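Local coordinates for protein type I modular polyketide synthase (Streptomyces albus subsp. albus, PDB 6IYT) that serves as an acyltransferase domain of the salinomycin polyketide synthase, probably loading an ethylmalonyl-type extender unit from coenzyme A for chain elongation, at residues Val338-Asn352 with Ser357-Asn369. Residues are numbered along the deposited sequence; the frame is centred on the assembly and turned at random.
Sequences VEPREGSVPLYSTVN and SGAELDASYWFEN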
loop_
_atom_site.group_PDB
_atom_site.type_symbol
_atom_site.label_atom_id
_atom_site.label_comp_id
_atom_site.label_asym_id
_atom_site.label_seq_id
_atom_site.Cartn_x
_atom_site.Cartn_y
_atom_site.Cartn_z
ATOM N N VAL A 338 21.203 2.984 -14.695
ATOM C CA VAL A 338 20.112 3.815 -14.185
ATOM C C VAL A 338 20.336 5.292 -14.485
ATOM O O VAL A 338 21.435 5.795 -14.358
ATOM C CB VAL A 338 19.923 3.628 -12.663
ATOM C CG1 VAL A 338 18.885 4.590 -12.153
ATOM C CG2 VAL A 338 19.484 2.215 -12.386
ATOM N N GLU A 339 19.281 5.967 -14.939
ATOM C CA GLU A 339 19.333 7.404 -15.177
ATOM C C GLU A 339 18.276 8.124 -14.350
ATOM O O GLU A 339 17.198 8.488 -14.870
ATOM C CB GLU A 339 19.108 7.698 -16.648
ATOM C CG GLU A 339 20.161 7.087 -17.530
ATOM C CD GLU A 339 21.499 7.828 -17.473
ATOM O OE1 GLU A 339 21.583 8.865 -16.806
ATOM O OE2 GLU A 339 22.465 7.367 -18.109
ATOM N N PRO A 340 18.560 8.320 -13.079
ATOM C CA PRO A 340 17.628 9.016 -12.209
ATOM C C PRO A 340 17.469 10.472 -12.597
ATOM O O PRO A 340 18.389 11.068 -13.188
ATOM C CB PRO A 340 18.278 8.904 -10.829
ATOM C CG PRO A 340 19.742 8.763 -11.108
ATOM C CD PRO A 340 19.819 7.981 -12.388
ATOM N N ARG A 341 16.352 11.057 -12.207
ATOM C CA ARG A 341 16.077 12.462 -12.495
ATOM C C ARG A 341 15.130 13.046 -11.469
ATOM O O ARG A 341 14.468 12.310 -10.716
ATOM C CB ARG A 341 15.531 12.644 -13.925
ATOM C CG ARG A 341 14.131 12.047 -14.151
ATOM C CD ARG A 341 14.195 10.648 -14.708
ATOM N NE ARG A 341 12.851 10.076 -14.826
ATOM C CZ ARG A 341 12.310 9.672 -15.963
ATOM N NH1 ARG A 341 13.074 9.501 -17.023
ATOM N NH2 ARG A 341 11.061 9.275 -15.989
ATOM N N GLU A 342 15.045 14.378 -11.446
ATOM C CA GLU A 342 14.192 15.066 -10.485
ATOM C C GLU A 342 12.723 14.756 -10.810
ATOM O O GLU A 342 12.322 14.716 -11.997
ATOM C CB GLU A 342 14.514 16.615 -10.448
ATOM C CG GLU A 342 15.967 16.926 -10.032
ATOM C CD GLU A 342 16.297 18.428 -9.744
ATOM O OE1 GLU A 342 17.493 18.746 -9.605
ATOM O OE2 GLU A 342 15.401 19.240 -9.547
ATOM N N GLY A 343 11.998 14.248 -9.799
ATOM C CA GLY A 343 10.644 13.692 -10.000
ATOM C C GLY A 343 9.550 14.767 -9.837
ATOM O O GLY A 343 9.861 15.960 -9.664
ATOM N N SER A 344 8.286 14.323 -9.897
ATOM C CA SER A 344 7.086 15.193 -9.812
ATOM C C SER A 344 6.903 15.707 -8.417
ATOM O O SER A 344 6.253 16.741 -8.179
ATOM C CB SER A 344 5.835 14.357 -10.186
ATOM O OG SER A 344 5.618 14.404 -11.568
ATOM N N VAL A 345 7.372 14.898 -7.479
ATOM C CA VAL A 345 6.996 14.954 -6.130
ATOM C C VAL A 345 8.211 14.393 -5.366
ATOM O O VAL A 345 8.910 13.519 -5.889
ATOM C CB VAL A 345 5.733 14.104 -6.023
ATOM C CG1 VAL A 345 5.900 12.882 -5.196
ATOM C CG2 VAL A 345 4.537 14.943 -5.735
ATOM N N PRO A 346 8.552 14.973 -4.207
ATOM C CA PRO A 346 9.751 14.462 -3.511
ATOM C C PRO A 346 9.626 13.020 -3.044
ATOM O O PRO A 346 8.524 12.584 -2.658
ATOM C CB PRO A 346 9.889 15.391 -2.283
ATOM C CG PRO A 346 9.033 16.549 -2.555
ATOM C CD PRO A 346 7.964 16.136 -3.523
ATOM N N LEU A 347 10.793 12.396 -2.795
ATOM C CA LEU A 347 10.874 11.047 -2.218
ATOM C C LEU A 347 11.602 11.130 -0.887
ATOM O O LEU A 347 12.687 11.698 -0.821
ATOM C CB LEU A 347 11.620 10.101 -3.174
ATOM C CG LEU A 347 11.844 8.625 -2.823
ATOM C CD1 LEU A 347 10.837 8.132 -1.810
ATOM C CD2 LEU A 347 11.774 7.748 -4.073
ATOM N N TYR A 348 10.911 10.759 0.198
ATOM C CA TYR A 348 11.493 10.793 1.528
ATOM C C TYR A 348 12.259 9.495 1.768
ATOM O O TYR A 348 11.680 8.459 2.032
ATOM C CB TYR A 348 10.402 10.974 2.612
ATOM C CG TYR A 348 9.967 12.406 2.854
ATOM C CD1 TYR A 348 9.335 13.114 1.891
ATOM C CD2 TYR A 348 10.133 12.991 4.091
ATOM C CE1 TYR A 348 8.944 14.438 2.101
ATOM C CE2 TYR A 348 9.680 14.267 4.343
ATOM C CZ TYR A 348 9.044 14.970 3.346
ATOM O OH TYR A 348 8.554 16.247 3.591
ATOM N N SER A 349 13.573 9.557 1.659
ATOM C CA SER A 349 14.384 8.343 1.683
ATOM C C SER A 349 14.369 7.717 3.057
ATOM O O SER A 349 14.626 8.405 4.057
ATOM C CB SER A 349 15.837 8.663 1.298
ATOM O OG SER A 349 16.624 7.509 1.415
ATOM N N THR A 350 14.146 6.400 3.092
ATOM C CA THR A 350 14.320 5.594 4.328
ATOM C C THR A 350 15.704 4.947 4.397
ATOM O O THR A 350 16.005 4.163 5.321
ATOM C CB THR A 350 13.268 4.525 4.400
ATOM O OG1 THR A 350 13.336 3.706 3.214
ATOM C CG2 THR A 350 11.910 5.163 4.502
ATOM N N VAL A 351 16.579 5.358 3.483
ATOM C CA VAL A 351 17.955 4.941 3.480
ATOM C C VAL A 351 18.825 5.969 4.191
ATOM O O VAL A 351 19.602 5.617 5.058
ATOM C CB VAL A 351 18.453 4.774 2.033
ATOM C CG1 VAL A 351 19.887 4.331 1.995
ATOM C CG2 VAL A 351 17.561 3.810 1.292
ATOM N N ASN A 352 18.670 7.249 3.851
ATOM C CA ASN A 352 19.541 8.292 4.431
ATOM C C ASN A 352 18.780 9.406 5.140
ATOM O O ASN A 352 19.381 10.337 5.645
ATOM C CB ASN A 352 20.480 8.864 3.381
ATOM C CG ASN A 352 19.752 9.497 2.215
ATOM O OD1 ASN A 352 18.632 9.963 2.345
ATOM N ND2 ASN A 352 20.372 9.443 1.047
ATOM N N SER A 357 15.105 14.672 -4.489
ATOM C CA SER A 357 14.400 15.095 -5.688
ATOM C C SER A 357 14.063 13.883 -6.517
ATOM O O SER A 357 13.083 13.883 -7.295
ATOM C CB SER A 357 15.277 16.036 -6.511
ATOM O OG SER A 357 16.468 15.390 -6.951
ATOM N N GLY A 358 14.960 12.915 -6.468
ATOM C CA GLY A 358 14.922 11.759 -7.365
ATOM C C GLY A 358 16.170 11.614 -8.213
ATOM O O GLY A 358 16.557 10.488 -8.572
ATOM N N ALA A 359 16.877 12.714 -8.428
ATOM C CA ALA A 359 18.074 12.706 -9.290
ATOM C C ALA A 359 19.225 11.947 -8.639
ATOM O O ALA A 359 20.227 11.620 -9.314
ATOM C CB ALA A 359 18.497 14.123 -9.611
ATOM N N GLU A 360 19.093 11.689 -7.339
ATOM C CA GLU A 360 20.162 11.084 -6.507
ATOM C C GLU A 360 20.164 9.535 -6.574
ATOM O O GLU A 360 21.056 8.891 -5.988
ATOM C CB GLU A 360 19.991 11.497 -5.024
ATOM C CG GLU A 360 19.800 12.982 -4.763
ATOM C CD GLU A 360 18.326 13.405 -4.755
ATOM O OE1 GLU A 360 18.009 14.459 -4.184
ATOM O OE2 GLU A 360 17.501 12.697 -5.340
ATOM N N LEU A 361 19.111 8.945 -7.180
ATOM C CA LEU A 361 18.844 7.505 -7.075
ATOM C C LEU A 361 19.654 6.671 -8.070
ATOM O O LEU A 361 19.088 5.977 -8.911
ATOM C CB LEU A 361 17.354 7.230 -7.300
ATOM C CG LEU A 361 16.370 7.365 -6.153
ATOM C CD1 LEU A 361 16.827 8.170 -4.954
ATOM C CD2 LEU A 361 14.972 7.745 -6.631
ATOM N N ASP A 362 20.977 6.806 -8.001
ATOM C CA ASP A 362 21.891 6.117 -8.912
ATOM C C ASP A 362 22.272 4.748 -8.352
ATOM O O ASP A 362 21.710 4.294 -7.347
ATOM C CB ASP A 362 23.161 6.980 -9.137
ATOM C CG ASP A 362 23.929 7.292 -7.824
ATOM O OD1 ASP A 362 23.673 6.645 -6.782
ATOM O OD2 ASP A 362 24.719 8.281 -7.798
ATOM N N ALA A 363 23.147 4.042 -9.050
ATOM C CA ALA A 363 23.513 2.666 -8.617
ATOM C C ALA A 363 23.976 2.618 -7.166
ATOM O O ALA A 363 23.649 1.662 -6.440
ATOM C CB ALA A 363 24.561 2.076 -9.529
ATOM N N SER A 364 24.771 3.611 -6.751
ATOM C CA SER A 364 25.263 3.679 -5.363
ATOM C C SER A 364 24.122 3.785 -4.377
ATOM O O SER A 364 24.134 3.158 -3.289
ATOM C CB SER A 364 26.222 4.864 -5.174
ATOM O OG SER A 364 27.505 4.527 -5.686
ATOM N N TYR A 365 23.115 4.547 -4.741
ATOM C CA TYR A 365 21.890 4.614 -3.907
ATOM C C TYR A 365 21.203 3.267 -3.775
ATOM O O TYR A 365 20.812 2.892 -2.695
ATOM C CB TYR A 365 20.916 5.623 -4.449
ATOM C CG TYR A 365 19.748 5.826 -3.543
ATOM C CD1 TYR A 365 19.833 6.694 -2.453
ATOM C CD2 TYR A 365 18.602 5.062 -3.685
ATOM C CE1 TYR A 365 18.789 6.812 -1.549
ATOM C CE2 TYR A 365 17.576 5.128 -2.753
ATOM C CZ TYR A 365 17.619 6.090 -1.771
ATOM O OH TYR A 365 16.634 6.126 -0.837
ATOM N N TRP A 366 21.060 2.538 -4.873
ATOM C CA TRP A 366 20.371 1.277 -4.833
ATOM C C TRP A 366 21.167 0.188 -4.108
ATOM O O TRP A 366 20.574 -0.633 -3.413
ATOM C CB TRP A 366 19.950 0.827 -6.206
ATOM C CG TRP A 366 18.928 1.728 -6.809
ATOM C CD1 TRP A 366 19.111 2.579 -7.864
ATOM C CD2 TRP A 366 17.632 2.021 -6.277
ATOM N NE1 TRP A 366 18.023 3.385 -8.019
ATOM C CE2 TRP A 366 17.114 3.105 -7.026
ATOM C CE3 TRP A 366 16.923 1.572 -5.163
ATOM C CZ2 TRP A 366 15.885 3.668 -6.759
ATOM C CZ3 TRP A 366 15.661 2.119 -4.906
ATOM C CH2 TRP A 366 15.148 3.136 -5.714
ATOM N N PHE A 367 22.498 0.342 -4.048
ATOM C CA PHE A 367 23.267 -0.463 -3.132
ATOM C C PHE A 367 22.962 -0.111 -1.670
ATOM O O PHE A 367 22.677 -0.979 -0.877
ATOM C CB PHE A 367 24.754 -0.349 -3.365
ATOM C CG PHE A 367 25.564 -1.090 -2.336
ATOM C CD1 PHE A 367 25.584 -2.471 -2.340
ATOM C CD2 PHE A 367 26.109 -0.422 -1.266
ATOM C CE1 PHE A 367 26.220 -3.174 -1.317
ATOM C CE2 PHE A 367 26.809 -1.111 -0.260
ATOM C CZ PHE A 367 26.844 -2.493 -0.286
ATOM N N GLU A 368 23.013 1.173 -1.327
ATOM C CA GLU A 368 22.720 1.593 0.045
ATOM C C GLU A 368 21.305 1.180 0.446
ATOM O O GLU A 368 21.066 0.749 1.576
ATOM C CB GLU A 368 22.879 3.101 0.177
ATOM C CG GLU A 368 24.312 3.605 0.022
ATOM C CD GLU A 368 25.235 3.094 1.102
ATOM O OE1 GLU A 368 24.892 3.260 2.307
ATOM O OE2 GLU A 368 26.345 2.585 0.747
ATOM N N ASN A 369 20.367 1.289 -0.488
ATOM C CA ASN A 369 18.978 0.890 -0.213
ATOM C C ASN A 369 18.861 -0.572 0.240
ATOM O O ASN A 369 18.087 -0.871 1.150
ATOM C CB ASN A 369 18.120 1.156 -1.428
ATOM C CG ASN A 369 16.783 0.466 -1.368
ATOM O OD1 ASN A 369 16.645 -0.705 -1.812
ATOM N ND2 ASN A 369 15.778 1.189 -0.954
HETATM O O HOH W 1 21.039 12.572 -11.632
HETATM O O HOH W 2 10.898 11.896 -6.770
#
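An ST turn at S349, in the chain that follows L347 and Y348, presents its hydroxyl to Y365 in the first turn of helix 363-371. S349 OG donates to Y365 OH at 2.6 Å, reaching the ring at its edge and in its plane, and it accepts from the backbone N of V351 and of N352, the latter bond completing an ST motif. The S349 side chain swings OG away from its backbone N (chi1 176°), where it meets both the turn's N-H groups and the phenol. Y365 OH also bonds E216 of helix 215-223, so the phenol oxygen is gripped from two parts of the chain. V351 packs against the helix, its side chain crossing that of E368 at about a right angle: CG2 sits 3.3 Å from Y365 OH and packs on N369, while CG1 meets E368 CB at 3.7 Å. N369 itself bonds R238, E216 and S213 O, beside a GxSxG sequence that probably forms the nucleophile elbow of this acyltransferase fold.

At its N-terminus the helix is capped by D362, whose OD1 accepts from Y365 N. L361 lays CD1 over the centre of the Y365 ring, 3.7 Å above its plane, and sends CD2 against L347 CD2. The ring of P340 rests on the type I turn 358-361, CB 3.3 Å from G358 O. Beyond it G343 N donates to S357 O at 2.8 Å, and a water links that same oxygen to V345 O. E342, extended beyond CG, runs past S357, with CG 3.5 Å from S357 OG. From within the turn 358-361 the E360 carboxylate reaches back to the backbone before it, OE1 receiving S357 N and OE2 receiving G358 N, each on its syn lone pair.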